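Alpha-1,2-Mannosidase (PDB 1HCU) probably trims high-mannose N-glycans on glycoproteins by cleaving terminal alpha-1,2-linked mannose residues in a calcium-dependent reaction. Local coordinates at residues E249-D258 against V482-R493. Residues are numbered along the deposited sequence; the frame is centred on the assembly and turned at random.
Sequences EYLIKMYLYD and VFNTEAHPFSIR. With CA (calcium ion), chain H.
Thr485 OG1 is gripped from two sides: it lies 2.9 Å from the calcium ion and donates a 2.8 Å hydrogen bond to Glu249 OE2, arriving on the syn side but 35° out of the carboxylate plane. Thr485 O also binds the calcium, and four waters join it; one of them donates to Glu249 OE2, which puts Glu249 in the second shell of the metal. CG stands anti to the backbone N (chi1 -177°) and the chain runs on extended, carrying the carboxylate from the helix to the metal site. Its other oxygen, OE1, forms a salt bridge with Lys253 NZ one turn along, and that ammonium also reaches across to Phe483 O at 2.6 Å, from above the carbonyl plane. With an alanine here, Thr485 OG1 and the water would probably lose their acceptor and Lys253 its countercharge. Tyr250 OH takes the amide N-H of Thr485 almost straight (173°) at the edge of its ring.

Strands 481-483 and 489-491 form the beta-hairpin that projects into the (alpha/alpha)7 barrel of family 47 and plugs one end of it, packed here against helix 245-257; Thr485 sits in its turn, where Asn484 OD1 accepts from Glu486 N, an Asx turn, and from His488 N on the opposite face of its amide. Farther along, Leu256 CD1 meets Val482 CG2 tip to tip at 3.3 Å. Arg493 N bonds to Tyr257 O, its CB lies over the Tyr257 ring face, and NH2 bridges to Asp258 OD1 at 2.7 Å. Asp190 receives both Arg493 NE and the Tyr257 hydroxyl.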
loop_
_atom_site.group_PDB
_atom_site.type_symbol
_atom_site.label_atom_id
_atom_site.label_comp_id
_atom_site.label_asym_id
_atom_site.label_seq_id
_atom_site.Cartn_x
_atom_site.Cartn_y
_atom_site.Cartn_z
ATOM N N GLU A 249 7.663 -6.009 1.760
ATOM C CA GLU A 249 7.738 -4.879 0.833
ATOM C C GLU A 249 8.831 -3.879 1.224
ATOM O O GLU A 249 9.662 -3.501 0.393
ATOM C CB GLU A 249 6.375 -4.151 0.776
ATOM C CG GLU A 249 6.268 -2.973 -0.213
ATOM C CD GLU A 249 4.936 -2.206 -0.090
ATOM O OE1 GLU A 249 4.784 -1.135 -0.731
ATOM O OE2 GLU A 249 4.042 -2.676 0.646
ATOM N N TYR A 250 8.828 -3.442 2.481
ATOM C CA TYR A 250 9.806 -2.456 2.933
ATOM C C TYR A 250 11.238 -2.970 3.002
ATOM O O TYR A 250 12.183 -2.185 3.011
ATOM C CB TYR A 250 9.396 -1.864 4.290
ATOM C CG TYR A 250 8.430 -0.690 4.195
ATOM C CD1 TYR A 250 8.063 0.036 5.336
ATOM C CD2 TYR A 250 7.855 -0.329 2.980
ATOM C CE1 TYR A 250 7.136 1.088 5.264
ATOM C CE2 TYR A 250 6.927 0.724 2.898
ATOM C CZ TYR A 250 6.570 1.419 4.038
ATOM O OH TYR A 250 5.621 2.409 3.944
ATOM N N LEU A 251 11.397 -4.286 3.043
ATOM C CA LEU A 251 12.720 -4.880 3.089
ATOM C C LEU A 251 13.524 -4.486 1.849
ATOM O O LEU A 251 14.648 -3.984 1.955
ATOM C CB LEU A 251 12.600 -6.396 3.167
ATOM C CG LEU A 251 13.059 -7.146 4.423
ATOM C CD1 LEU A 251 12.797 -6.389 5.695
ATOM C CD2 LEU A 251 12.337 -8.474 4.429
ATOM N N ILE A 252 12.945 -4.702 0.673
ATOM C CA ILE A 252 13.631 -4.359 -0.566
ATOM C C ILE A 252 13.589 -2.848 -0.809
ATOM O O ILE A 252 14.503 -2.289 -1.421
ATOM C CB ILE A 252 13.001 -5.099 -1.774
ATOM C CG1 ILE A 252 13.841 -4.878 -3.038
ATOM C CG2 ILE A 252 11.581 -4.619 -1.986
ATOM C CD1 ILE A 252 15.235 -5.459 -2.966
ATOM N N LYS A 253 12.547 -2.180 -0.322
ATOM C CA LYS A 253 12.452 -0.739 -0.527
ATOM C C LYS A 253 13.504 0.041 0.258
ATOM O O LYS A 253 13.936 1.111 -0.171
ATOM C CB LYS A 253 11.040 -0.235 -0.215
ATOM C CG LYS A 253 10.042 -0.601 -1.312
ATOM C CD LYS A 253 8.692 0.077 -1.132
ATOM C CE LYS A 253 7.763 -0.235 -2.301
ATOM N NZ LYS A 253 6.437 0.446 -2.148
ATOM N N MET A 254 13.922 -0.505 1.395
ATOM C CA MET A 254 14.950 0.122 2.214
ATOM C C MET A 254 16.270 0.001 1.466
ATOM O O MET A 254 17.143 0.868 1.574
ATOM C CB MET A 254 15.070 -0.577 3.579
ATOM C CG MET A 254 13.963 -0.247 4.566
ATOM S SD MET A 254 13.640 1.547 4.646
ATOM C CE MET A 254 15.041 2.112 5.580
ATOM N N TYR A 255 16.411 -1.077 0.697
ATOM C CA TYR A 255 17.632 -1.294 -0.078
ATOM C C TYR A 255 17.745 -0.249 -1.179
ATOM O O TYR A 255 18.849 0.122 -1.580
ATOM C CB TYR A 255 17.637 -2.692 -0.695
ATOM C CG TYR A 255 18.864 -3.001 -1.527
ATOM C CD1 TYR A 255 20.124 -3.152 -0.938
ATOM C CD2 TYR A 255 18.758 -3.179 -2.903
ATOM C CE1 TYR A 255 21.247 -3.481 -1.708
ATOM C CE2 TYR A 255 19.867 -3.507 -3.678
ATOM C CZ TYR A 255 21.102 -3.658 -3.081
ATOM O OH TYR A 255 22.180 -3.993 -3.878
ATOM N N LEU A 256 16.598 0.209 -1.678
ATOM C CA LEU A 256 16.578 1.227 -2.721
ATOM C C LEU A 256 16.924 2.553 -2.037
ATOM O O LEU A 256 17.684 3.365 -2.576
ATOM C CB LEU A 256 15.182 1.322 -3.354
ATOM C CG LEU A 256 15.027 1.926 -4.760
ATOM C CD1 LEU A 256 13.569 2.348 -5.001
ATOM C CD2 LEU A 256 15.934 3.119 -4.926
ATOM N N TYR A 257 16.366 2.762 -0.844
ATOM C CA TYR A 257 16.602 3.993 -0.098
ATOM C C TYR A 257 18.089 4.191 0.206
ATOM O O TYR A 257 18.576 5.313 0.223
ATOM C CB TYR A 257 15.776 4.009 1.202
ATOM C CG TYR A 257 15.837 5.343 1.918
ATOM C CD1 TYR A 257 16.662 5.527 3.033
ATOM C CD2 TYR A 257 15.126 6.447 1.435
ATOM C CE1 TYR A 257 16.780 6.788 3.646
ATOM C CE2 TYR A 257 15.239 7.703 2.040
ATOM C CZ TYR A 257 16.066 7.868 3.141
ATOM O OH TYR A 257 16.175 9.109 3.717
ATOM N N ASP A 258 18.804 3.096 0.441
ATOM C CA ASP A 258 20.246 3.135 0.709
ATOM C C ASP A 258 20.786 1.698 0.665
ATOM O O ASP A 258 20.739 0.976 1.657
ATOM C CB ASP A 258 20.538 3.779 2.073
ATOM C CG ASP A 258 22.033 3.924 2.345
ATOM O OD1 ASP A 258 22.406 4.612 3.314
ATOM O OD2 ASP A 258 22.839 3.346 1.588
ATOM N N VAL A 482 11.284 6.549 -4.001
ATOM C CA VAL A 482 10.814 5.252 -3.535
ATOM C C VAL A 482 9.420 5.405 -2.964
ATOM O O VAL A 482 9.200 6.231 -2.078
ATOM C CB VAL A 482 11.701 4.679 -2.408
ATOM C CG1 VAL A 482 11.321 3.221 -2.142
ATOM C CG2 VAL A 482 13.158 4.795 -2.782
ATOM N N PHE A 483 8.483 4.599 -3.457
ATOM C CA PHE A 483 7.110 4.668 -2.969
ATOM C C PHE A 483 6.950 3.933 -1.637
ATOM O O PHE A 483 7.399 2.786 -1.481
ATOM C CB PHE A 483 6.131 4.068 -3.981
ATOM C CG PHE A 483 5.961 4.879 -5.241
ATOM C CD1 PHE A 483 6.657 4.546 -6.399
ATOM C CD2 PHE A 483 5.072 5.950 -5.282
ATOM C CE1 PHE A 483 6.465 5.268 -7.589
ATOM C CE2 PHE A 483 4.874 6.675 -6.462
ATOM C CZ PHE A 483 5.573 6.331 -7.616
ATOM N N ASN A 484 6.316 4.604 -0.676
ATOM C CA ASN A 484 6.069 4.001 0.621
ATOM C C ASN A 484 4.842 3.126 0.377
ATOM O O ASN A 484 4.321 3.095 -0.736
ATOM C CB ASN A 484 5.822 5.084 1.693
ATOM C CG ASN A 484 4.349 5.406 1.900
ATOM O OD1 ASN A 484 3.572 5.516 0.952
ATOM N ND2 ASN A 484 3.967 5.581 3.155
ATOM N N THR A 485 4.373 2.419 1.391
ATOM C CA THR A 485 3.235 1.531 1.192
ATOM C C THR A 485 1.915 2.216 0.813
ATOM O O THR A 485 1.011 1.569 0.306
ATOM C CB THR A 485 3.031 0.646 2.434
ATOM O OG1 THR A 485 2.654 -0.662 2.012
ATOM C CG2 THR A 485 1.960 1.212 3.348
ATOM N N GLU A 486 1.807 3.521 1.046
ATOM C CA GLU A 486 0.578 4.248 0.721
ATOM C C GLU A 486 0.820 5.107 -0.524
ATOM O O GLU A 486 0.262 6.195 -0.675
ATOM C CB GLU A 486 0.157 5.135 1.906
ATOM C CG GLU A 486 -1.251 5.717 1.812
ATOM C CD GLU A 486 -2.339 4.732 2.244
ATOM O OE1 GLU A 486 -2.031 3.542 2.465
ATOM O OE2 GLU A 486 -3.511 5.161 2.357
ATOM N N ALA A 487 1.685 4.614 -1.397
ATOM C CA ALA A 487 2.010 5.304 -2.635
ATOM C C ALA A 487 2.576 6.707 -2.445
ATOM O O ALA A 487 2.365 7.576 -3.288
ATOM C CB ALA A 487 0.775 5.360 -3.528
ATOM N N HIS A 488 3.285 6.938 -1.343
ATOM C CA HIS A 488 3.900 8.245 -1.105
ATOM C C HIS A 488 5.393 8.121 -1.388
ATOM O O HIS A 488 6.127 7.501 -0.627
ATOM C CB HIS A 488 3.667 8.712 0.334
ATOM C CG HIS A 488 2.221 8.893 0.673
ATOM N ND1 HIS A 488 1.362 9.622 -0.117
ATOM C CD2 HIS A 488 1.477 8.415 1.699
ATOM C CE1 HIS A 488 0.147 9.583 0.403
ATOM N NE2 HIS A 488 0.191 8.857 1.504
ATOM N N PRO A 489 5.860 8.713 -2.497
ATOM C CA PRO A 489 7.267 8.674 -2.909
ATOM C C PRO A 489 8.224 9.561 -2.111
ATOM O O PRO A 489 8.002 10.762 -1.991
ATOM C CB PRO A 489 7.192 9.098 -4.370
ATOM C CG PRO A 489 6.108 10.133 -4.334
ATOM C CD PRO A 489 5.049 9.444 -3.489
ATOM N N PHE A 490 9.293 8.971 -1.584
ATOM C CA PHE A 490 10.297 9.714 -0.816
ATOM C C PHE A 490 11.597 9.750 -1.615
ATOM O O PHE A 490 11.891 8.809 -2.353
ATOM C CB PHE A 490 10.594 9.003 0.511
ATOM C CG PHE A 490 9.405 8.828 1.391
ATOM C CD1 PHE A 490 9.350 7.769 2.292
ATOM C CD2 PHE A 490 8.341 9.719 1.334
ATOM C CE1 PHE A 490 8.241 7.602 3.126
ATOM C CE2 PHE A 490 7.240 9.566 2.151
ATOM C CZ PHE A 490 7.185 8.506 3.052
ATOM N N SER A 491 12.375 10.822 -1.487
ATOM C CA SER A 491 13.665 10.870 -2.189
ATOM C C SER A 491 14.564 9.904 -1.432
ATOM O O SER A 491 14.429 9.769 -0.214
ATOM C CB SER A 491 14.296 12.263 -2.127
ATOM O OG SER A 491 13.563 13.209 -2.875
ATOM N N ILE A 492 15.470 9.230 -2.136
ATOM C CA ILE A 492 16.384 8.293 -1.483
ATOM C C ILE A 492 17.507 9.077 -0.802
ATOM O O ILE A 492 17.836 10.186 -1.216
ATOM C CB ILE A 492 16.987 7.292 -2.493
ATOM C CG1 ILE A 492 17.971 8.008 -3.425
ATOM C CG2 ILE A 492 15.856 6.643 -3.301
ATOM C CD1 ILE A 492 18.731 7.081 -4.349
ATOM N N ARG A 493 18.094 8.487 0.231
ATOM C CA ARG A 493 19.150 9.126 1.015
ATOM C C ARG A 493 20.147 10.062 0.315
ATOM O O ARG A 493 20.440 11.146 0.834
ATOM C CB ARG A 493 19.905 8.060 1.806
ATOM C CG ARG A 493 20.995 8.595 2.714
ATOM C CD ARG A 493 21.391 7.540 3.734
ATOM N NE ARG A 493 20.478 7.506 4.868
ATOM C CZ ARG A 493 20.431 6.525 5.761
ATOM N NH1 ARG A 493 19.575 6.585 6.776
ATOM N NH2 ARG A 493 21.225 5.467 5.625
HETATM CA CA CA H . 0.321 -1.055 0.396
HETATM O O HOH W 1 1.334 -3.581 0.244
HETATM O O HOH W 2 -0.485 -0.907 3.122
HETATM O O HOH W 3 -1.920 -2.541 1.091
HETATM O O HOH W 4 -1.050 -0.552 -1.951
#